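Benzyl alcohol dehydrogenase (Acinetobacter calcoaceticus, PDB 1F8F) probably catalyses the NAD-dependent oxidation of benzyl alcohol to benzaldehyde, as a zinc-containing alcohol dehydrogenase. Local coordinates at residues A[38-52]-A[358-371]. Residues are numbered along the deposited sequence; the frame is centred on the assembly and turned at random.
Sequences VVATGMCHTDLIVRD and SRKGITLKPIIKIA. Unlike the reference sequence in segment 358-371: Arg-359 (reference His). With ZN (zinc ion), chain B; NAD (nicotinamide-adenine-dinucleotide), chain F; EOH (ethanol), chain G.
Thr-41 and Ile-368 exchange both backbone bonds of an antiparallel hydrogen-bonded pair, Thr-41 N to Ile-368 O at 3.1 Å and Ile-368 N to Thr-41 O at 3.0 Å. Ala-40/Lys-369 and Gly-42/Ile-367 flank it as non-hydrogen-bonded pairs; beyond them a single bond runs from Met-43 N to Pro-366 O, since the proline has no N-H to give back. At the far end Val-39 O accepts from both Ile-370 N and Ala-371 N, which approach from one face of its carbonyl plane. Met-43 extends with CG anti to its backbone N and then bends at chi3 (-72°), bringing CE to 3.8 Å from Ile-368 CD1. Its CB packs on Pro-366 CG at 4.0 Å. This pairing joins the C-terminal strand to strand 33-42 of the GroES-like catalytic domain of the medium-chain dehydrogenase fold. Lys-365, bent at chi2 and chi3, donates a hydrogen bond from NZ to Met-43 O at 2.9 Å, from 51° out of the carbonyl plane and so not along a lone pair; NZ also forms a salt bridge with Glu-66. That grip lies one residue before Cys-44, whose SG binds zinc at 2.4 Å alongside His-65 and Cys-173. Farther out, Thr-46 OG1 donates to the zinc-bound ethanol O (2.6 Å) and accepts from NAD O2D.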
loop_
_atom_site.group_PDB
_atom_site.type_symbol
_atom_site.label_atom_id
_atom_site.label_comp_id
_atom_site.label_asym_id
_atom_site.label_seq_id
_atom_site.Cartn_x
_atom_site.Cartn_y
_atom_site.Cartn_z
ATOM N N VAL A 38 27.512 25.586 16.213
ATOM C CA VAL A 38 26.653 26.035 15.120
ATOM C C VAL A 38 27.286 26.961 14.067
ATOM O O VAL A 38 27.790 28.046 14.391
ATOM C CB VAL A 38 25.428 26.698 15.762
ATOM C CG1 VAL A 38 24.423 27.253 14.749
ATOM C CG2 VAL A 38 24.719 25.757 16.746
ATOM N N VAL A 39 27.189 26.623 12.782
ATOM C CA VAL A 39 27.671 27.467 11.689
ATOM C C VAL A 39 26.569 28.427 11.248
ATOM O O VAL A 39 26.776 29.654 11.193
ATOM C CB VAL A 39 28.219 26.636 10.526
ATOM C CG1 VAL A 39 28.611 27.440 9.290
ATOM C CG2 VAL A 39 29.464 25.832 10.955
ATOM N N ALA A 40 25.319 27.902 11.063
ATOM C CA ALA A 40 24.181 28.730 10.694
ATOM C C ALA A 40 22.835 28.031 10.933
ATOM O O ALA A 40 22.739 26.815 10.966
ATOM C CB ALA A 40 24.318 29.205 9.231
ATOM N N THR A 41 21.779 28.830 11.139
ATOM C CA THR A 41 20.484 28.306 11.508
ATOM C C THR A 41 19.366 28.960 10.700
ATOM O O THR A 41 19.256 30.182 10.762
ATOM C CB THR A 41 20.138 28.597 12.975
ATOM O OG1 THR A 41 21.131 28.013 13.821
ATOM C CG2 THR A 41 18.806 27.997 13.445
ATOM N N GLY A 42 18.554 28.145 10.031
ATOM C CA GLY A 42 17.441 28.721 9.277
ATOM C C GLY A 42 16.362 29.359 10.121
ATOM O O GLY A 42 16.212 29.021 11.298
ATOM N N MET A 43 15.556 30.258 9.561
ATOM C CA MET A 43 14.457 30.919 10.230
ATOM C C MET A 43 13.136 30.497 9.558
ATOM O O MET A 43 12.978 30.497 8.356
ATOM C CB MET A 43 14.460 32.452 10.184
ATOM C CG MET A 43 13.354 33.041 11.068
ATOM S SD MET A 43 13.289 34.870 10.836
ATOM C CE MET A 43 14.790 35.320 11.706
ATOM N N CYS A 44 12.177 30.165 10.390
ATOM C CA CYS A 44 10.880 29.626 9.984
ATOM C C CYS A 44 9.774 30.351 10.712
ATOM O O CYS A 44 9.809 30.808 11.850
ATOM C CB CYS A 44 10.911 28.111 10.221
ATOM S SG CYS A 44 9.360 27.225 10.390
ATOM N N HIS A 45 8.643 30.419 10.048
ATOM C CA HIS A 45 7.401 31.018 10.458
ATOM C C HIS A 45 7.040 30.673 11.885
ATOM O O HIS A 45 6.669 31.481 12.732
ATOM C CB HIS A 45 6.344 30.582 9.413
ATOM C CG HIS A 45 5.097 31.399 9.615
ATOM N ND1 HIS A 45 3.868 30.845 9.896
ATOM C CD2 HIS A 45 4.942 32.751 9.624
ATOM C CE1 HIS A 45 2.983 31.817 10.056
ATOM N NE2 HIS A 45 3.614 32.972 9.896
ATOM N N THR A 46 7.225 29.388 12.219
ATOM C CA THR A 46 7.044 28.839 13.529
ATOM C C THR A 46 7.866 29.522 14.600
ATOM O O THR A 46 7.345 29.623 15.735
ATOM C CB THR A 46 7.260 27.310 13.520
ATOM O OG1 THR A 46 6.414 26.716 12.505
ATOM C CG2 THR A 46 6.860 26.750 14.871
ATOM N N ASP A 47 9.073 30.030 14.337
ATOM C CA ASP A 47 9.785 30.729 15.424
ATOM C C ASP A 47 8.986 31.992 15.813
ATOM O O ASP A 47 8.858 32.393 16.965
ATOM C CB ASP A 47 11.219 31.085 15.090
ATOM C CG ASP A 47 12.254 30.058 14.831
ATOM O OD1 ASP A 47 13.157 29.704 15.638
ATOM O OD2 ASP A 47 12.252 29.498 13.696
ATOM N N LEU A 48 8.416 32.618 14.797
ATOM C CA LEU A 48 7.638 33.829 14.911
ATOM C C LEU A 48 6.324 33.666 15.632
ATOM O O LEU A 48 6.011 34.415 16.559
ATOM C CB LEU A 48 7.423 34.389 13.509
ATOM C CG LEU A 48 8.713 34.846 12.797
ATOM C CD1 LEU A 48 8.346 35.604 11.539
ATOM C CD2 LEU A 48 9.585 35.627 13.744
ATOM N N ILE A 49 5.560 32.634 15.241
ATOM C CA ILE A 49 4.294 32.355 15.912
ATOM C C ILE A 49 4.534 32.016 17.379
ATOM O O ILE A 49 3.547 32.218 18.070
ATOM C CB ILE A 49 3.406 31.273 15.260
ATOM C CG1 ILE A 49 4.073 29.891 15.285
ATOM C CG2 ILE A 49 3.006 31.596 13.835
ATOM C CD1 ILE A 49 3.984 29.133 16.601
ATOM N N VAL A 50 5.662 31.558 17.885
ATOM C CA VAL A 50 5.934 31.235 19.276
ATOM C C VAL A 50 6.287 32.441 20.139
ATOM O O VAL A 50 6.123 32.514 21.359
ATOM C CB VAL A 50 7.113 30.234 19.306
ATOM C CG1 VAL A 50 7.792 29.991 20.644
ATOM C CG2 VAL A 50 6.631 28.887 18.758
ATOM N N ARG A 51 6.819 33.462 19.486
ATOM C CA ARG A 51 7.217 34.734 20.081
ATOM C C ARG A 51 5.945 35.532 20.407
ATOM O O ARG A 51 5.707 35.969 21.526
ATOM C CB ARG A 51 8.146 35.377 19.051
ATOM C CG ARG A 51 8.440 36.838 19.262
ATOM C CD ARG A 51 8.689 37.665 18.023
ATOM N NE ARG A 51 7.567 37.681 17.097
ATOM C CZ ARG A 51 7.612 38.114 15.844
ATOM N NH1 ARG A 51 8.776 38.515 15.332
ATOM N NH2 ARG A 51 6.549 38.089 15.055
ATOM N N ASP A 52 5.033 35.454 19.436
ATOM C CA ASP A 52 3.716 36.051 19.524
ATOM C C ASP A 52 2.735 35.192 20.308
ATOM O O ASP A 52 1.539 35.464 20.407
ATOM C CB ASP A 52 3.145 36.295 18.129
ATOM C CG ASP A 52 3.981 37.232 17.279
ATOM O OD1 ASP A 52 4.943 37.811 17.819
ATOM O OD2 ASP A 52 3.638 37.343 16.080
ATOM N N SER A 358 10.668 38.045 6.051
ATOM C CA SER A 358 9.882 36.847 5.722
ATOM C C SER A 358 8.397 37.190 5.843
ATOM O O SER A 358 7.632 36.920 4.911
ATOM C CB SER A 358 10.295 35.620 6.518
ATOM O OG SER A 358 10.391 35.896 7.894
ATOM N N ARG A 359 8.004 37.920 6.881
ATOM C CA ARG A 359 6.607 38.340 7.000
ATOM C C ARG A 359 6.161 39.204 5.834
ATOM O O ARG A 359 4.999 39.035 5.433
ATOM C CB ARG A 359 6.368 38.964 8.359
ATOM C CG ARG A 359 5.152 39.852 8.480
ATOM C CD ARG A 359 4.750 40.050 9.934
ATOM N NE ARG A 359 3.286 40.030 10.057
ATOM C CZ ARG A 359 2.621 39.894 11.200
ATOM N NH1 ARG A 359 3.297 39.759 12.331
ATOM N NH2 ARG A 359 1.282 39.890 11.238
ATOM N N LYS A 360 6.935 40.077 5.215
ATOM C CA LYS A 360 6.456 40.832 4.065
ATOM C C LYS A 360 6.583 40.046 2.753
ATOM O O LYS A 360 6.100 40.536 1.726
ATOM C CB LYS A 360 7.138 42.195 3.884
ATOM C CG LYS A 360 6.934 43.168 5.042
ATOM C CD LYS A 360 7.879 44.352 4.925
ATOM C CE LYS A 360 7.844 45.312 6.108
ATOM N NZ LYS A 360 9.108 46.113 6.224
ATOM N N GLY A 361 7.192 38.869 2.736
ATOM C CA GLY A 361 7.323 38.065 1.557
ATOM C C GLY A 361 8.483 38.335 0.634
ATOM O O GLY A 361 8.520 37.652 -0.403
ATOM N N ILE A 362 9.453 39.217 0.944
ATOM C CA ILE A 362 10.577 39.359 0.016
ATOM C C ILE A 362 11.591 38.244 0.255
ATOM O O ILE A 362 12.329 37.893 -0.656
ATOM C CB ILE A 362 11.356 40.683 -0.015
ATOM C CG1 ILE A 362 11.778 41.127 1.385
ATOM C CG2 ILE A 362 10.605 41.798 -0.737
ATOM C CD1 ILE A 362 13.196 40.694 1.691
ATOM N N THR A 363 11.642 37.703 1.461
ATOM C CA THR A 363 12.593 36.625 1.733
ATOM C C THR A 363 11.828 35.335 2.010
ATOM O O THR A 363 11.116 35.270 3.033
ATOM C CB THR A 363 13.490 36.959 2.938
ATOM O OG1 THR A 363 14.350 38.059 2.577
ATOM C CG2 THR A 363 14.363 35.807 3.380
ATOM N N LEU A 364 12.130 34.343 1.181
ATOM C CA LEU A 364 11.514 33.029 1.257
ATOM C C LEU A 364 12.044 32.231 2.455
ATOM O O LEU A 364 11.264 31.760 3.266
ATOM C CB LEU A 364 11.707 32.167 0.018
ATOM C CG LEU A 364 10.844 32.343 -1.227
ATOM C CD1 LEU A 364 9.449 31.774 -0.988
ATOM C CD2 LEU A 364 10.741 33.806 -1.647
ATOM N N LYS A 365 13.347 32.074 2.517
ATOM C CA LYS A 365 14.018 31.361 3.600
ATOM C C LYS A 365 15.278 32.055 4.111
ATOM O O LYS A 365 16.377 31.780 3.635
ATOM C CB LYS A 365 14.345 29.903 3.141
ATOM C CG LYS A 365 15.223 29.100 4.071
ATOM C CD LYS A 365 14.586 28.950 5.466
ATOM C CE LYS A 365 13.285 28.158 5.436
ATOM N NZ LYS A 365 12.634 28.077 6.798
ATOM N N PRO A 366 15.190 32.788 5.194
ATOM C CA PRO A 366 16.384 33.390 5.840
ATOM C C PRO A 366 17.250 32.364 6.528
ATOM O O PRO A 366 16.778 31.312 7.000
ATOM C CB PRO A 366 15.807 34.384 6.823
ATOM C CG PRO A 366 14.296 34.358 6.720
ATOM C CD PRO A 366 13.941 33.097 5.948
ATOM N N ILE A 367 18.554 32.564 6.635
ATOM C CA ILE A 367 19.577 31.774 7.294
ATOM C C ILE A 367 20.511 32.685 8.096
ATOM O O ILE A 367 21.038 33.682 7.588
ATOM C CB ILE A 367 20.425 30.864 6.420
ATOM C CG1 ILE A 367 19.573 29.902 5.572
ATOM C CG2 ILE A 367 21.333 30.024 7.343
ATOM C CD1 ILE A 367 20.312 28.821 4.804
ATOM N N ILE A 368 20.388 32.615 9.423
ATOM C CA ILE A 368 21.187 33.427 10.337
ATOM C C ILE A 368 22.580 32.824 10.406
ATOM O O ILE A 368 22.778 31.711 10.937
ATOM C CB ILE A 368 20.503 33.543 11.736
ATOM C CG1 ILE A 368 19.082 34.023 11.639
ATOM C CG2 ILE A 368 21.257 34.578 12.605
ATOM C CD1 ILE A 368 17.864 33.164 11.674
ATOM N N LYS A 369 23.578 33.495 9.851
ATOM C CA LYS A 369 24.985 33.086 9.960
ATOM C C LYS A 369 25.496 33.432 11.368
ATOM O O LYS A 369 25.324 34.573 11.765
ATOM C CB LYS A 369 25.945 33.720 8.986
ATOM C CG LYS A 369 25.953 33.167 7.579
ATOM C CD LYS A 369 27.083 33.893 6.800
ATOM C CE LYS A 369 26.808 33.757 5.308
ATOM N NZ LYS A 369 28.069 33.696 4.509
ATOM N N ILE A 370 25.993 32.444 12.071
ATOM C CA ILE A 370 26.391 32.511 13.459
ATOM C C ILE A 370 27.885 32.361 13.726
ATOM O O ILE A 370 28.447 33.275 14.317
ATOM C CB ILE A 370 25.562 31.460 14.218
ATOM C CG1 ILE A 370 24.099 31.922 14.225
ATOM C CG2 ILE A 370 26.084 31.272 15.639
ATOM C CD1 ILE A 370 23.076 30.929 14.731
ATOM N N ALA A 371 28.537 31.311 13.237
ATOM C CA ALA A 371 29.975 31.154 13.290
ATOM C C ALA A 371 30.623 32.149 12.305
ATOM O O ALA A 371 29.896 32.645 11.394
ATOM C CB ALA A 371 30.436 29.774 12.838
ATOM O OXT ALA A 371 31.852 32.358 12.396
HETATM ZN ZN ZN B . 9.639 24.958 11.174
HETATM P PA NAD F . 5.818 31.443 4.332
HETATM O O1A NAD F . 7.194 31.455 3.742
HETATM O O2A NAD F . 5.351 32.662 5.009
HETATM O O5B NAD F . 4.769 30.886 3.280
HETATM C C5B NAD F . 3.321 30.871 3.271
HETATM C C4B NAD F . 2.777 31.551 2.024
HETATM O O4B NAD F . 1.315 31.628 2.123
HETATM C C3B NAD F . 3.256 32.985 1.741
HETATM O O3B NAD F . 4.013 33.068 0.541
HETATM C C2B NAD F . 1.995 33.833 1.597
HETATM O O2B NAD F . 2.011 34.772 0.514
HETATM C C1B NAD F . 0.926 32.754 1.359
HETATM N N9A NAD F . -0.427 33.140 1.744
HETATM C C8A NAD F . -0.880 33.617 2.947
HETATM N N7A NAD F . -2.190 33.866 2.949
HETATM C C5A NAD F . -2.591 33.542 1.664
HETATM C C6A NAD F . -3.841 33.585 1.021
HETATM N N6A NAD F . -4.984 33.969 1.583
HETATM N N1A NAD F . -3.893 33.172 -0.272
HETATM C C2A NAD F . -2.736 32.766 -0.882
HETATM N N3A NAD F . -1.542 32.687 -0.375
HETATM C C4A NAD F . -1.526 33.100 0.906
HETATM O O3 NAD F . 5.811 30.206 5.395
HETATM P PN NAD F . 6.532 28.797 5.204
HETATM O O1N NAD F . 6.394 28.320 3.815
HETATM O O2N NAD F . 7.926 28.903 5.658
HETATM O O5D NAD F . 5.638 27.923 6.245
HETATM C C5D NAD F . 4.343 27.459 5.829
HETATM C C4D NAD F . 3.426 27.071 6.932
HETATM O O4D NAD F . 3.625 25.688 7.369
HETATM C C3D NAD F . 3.263 27.908 8.206
HETATM O O3D NAD F . 1.923 27.728 8.702
HETATM C C2D NAD F . 4.197 27.136 9.149
HETATM O O2D NAD F . 4.054 27.472 10.521
HETATM C C1D NAD F . 3.658 25.739 8.804
HETATM N N1N NAD F . 4.625 24.712 9.178
HETATM C C2N NAD F . 4.114 23.475 9.407
HETATM C C3N NAD F . 4.991 22.452 9.710
HETATM C C7N NAD F . 4.520 20.978 9.974
HETATM O O7N NAD F . 5.354 20.124 10.270
HETATM N N7N NAD F . 3.162 20.766 9.839
HETATM C C4N NAD F . 6.398 22.680 9.747
HETATM C C5N NAD F . 6.760 23.788 8.950
HETATM C C6N NAD F . 5.942 24.855 8.640
HETATM C C1 EOH G . 7.256 23.077 12.663
HETATM C C2 EOH G . 5.887 22.719 13.063
HETATM O O EOH G . 7.510 24.382 12.143
HETATM O O HOH W 1 28.434 31.327 9.458
#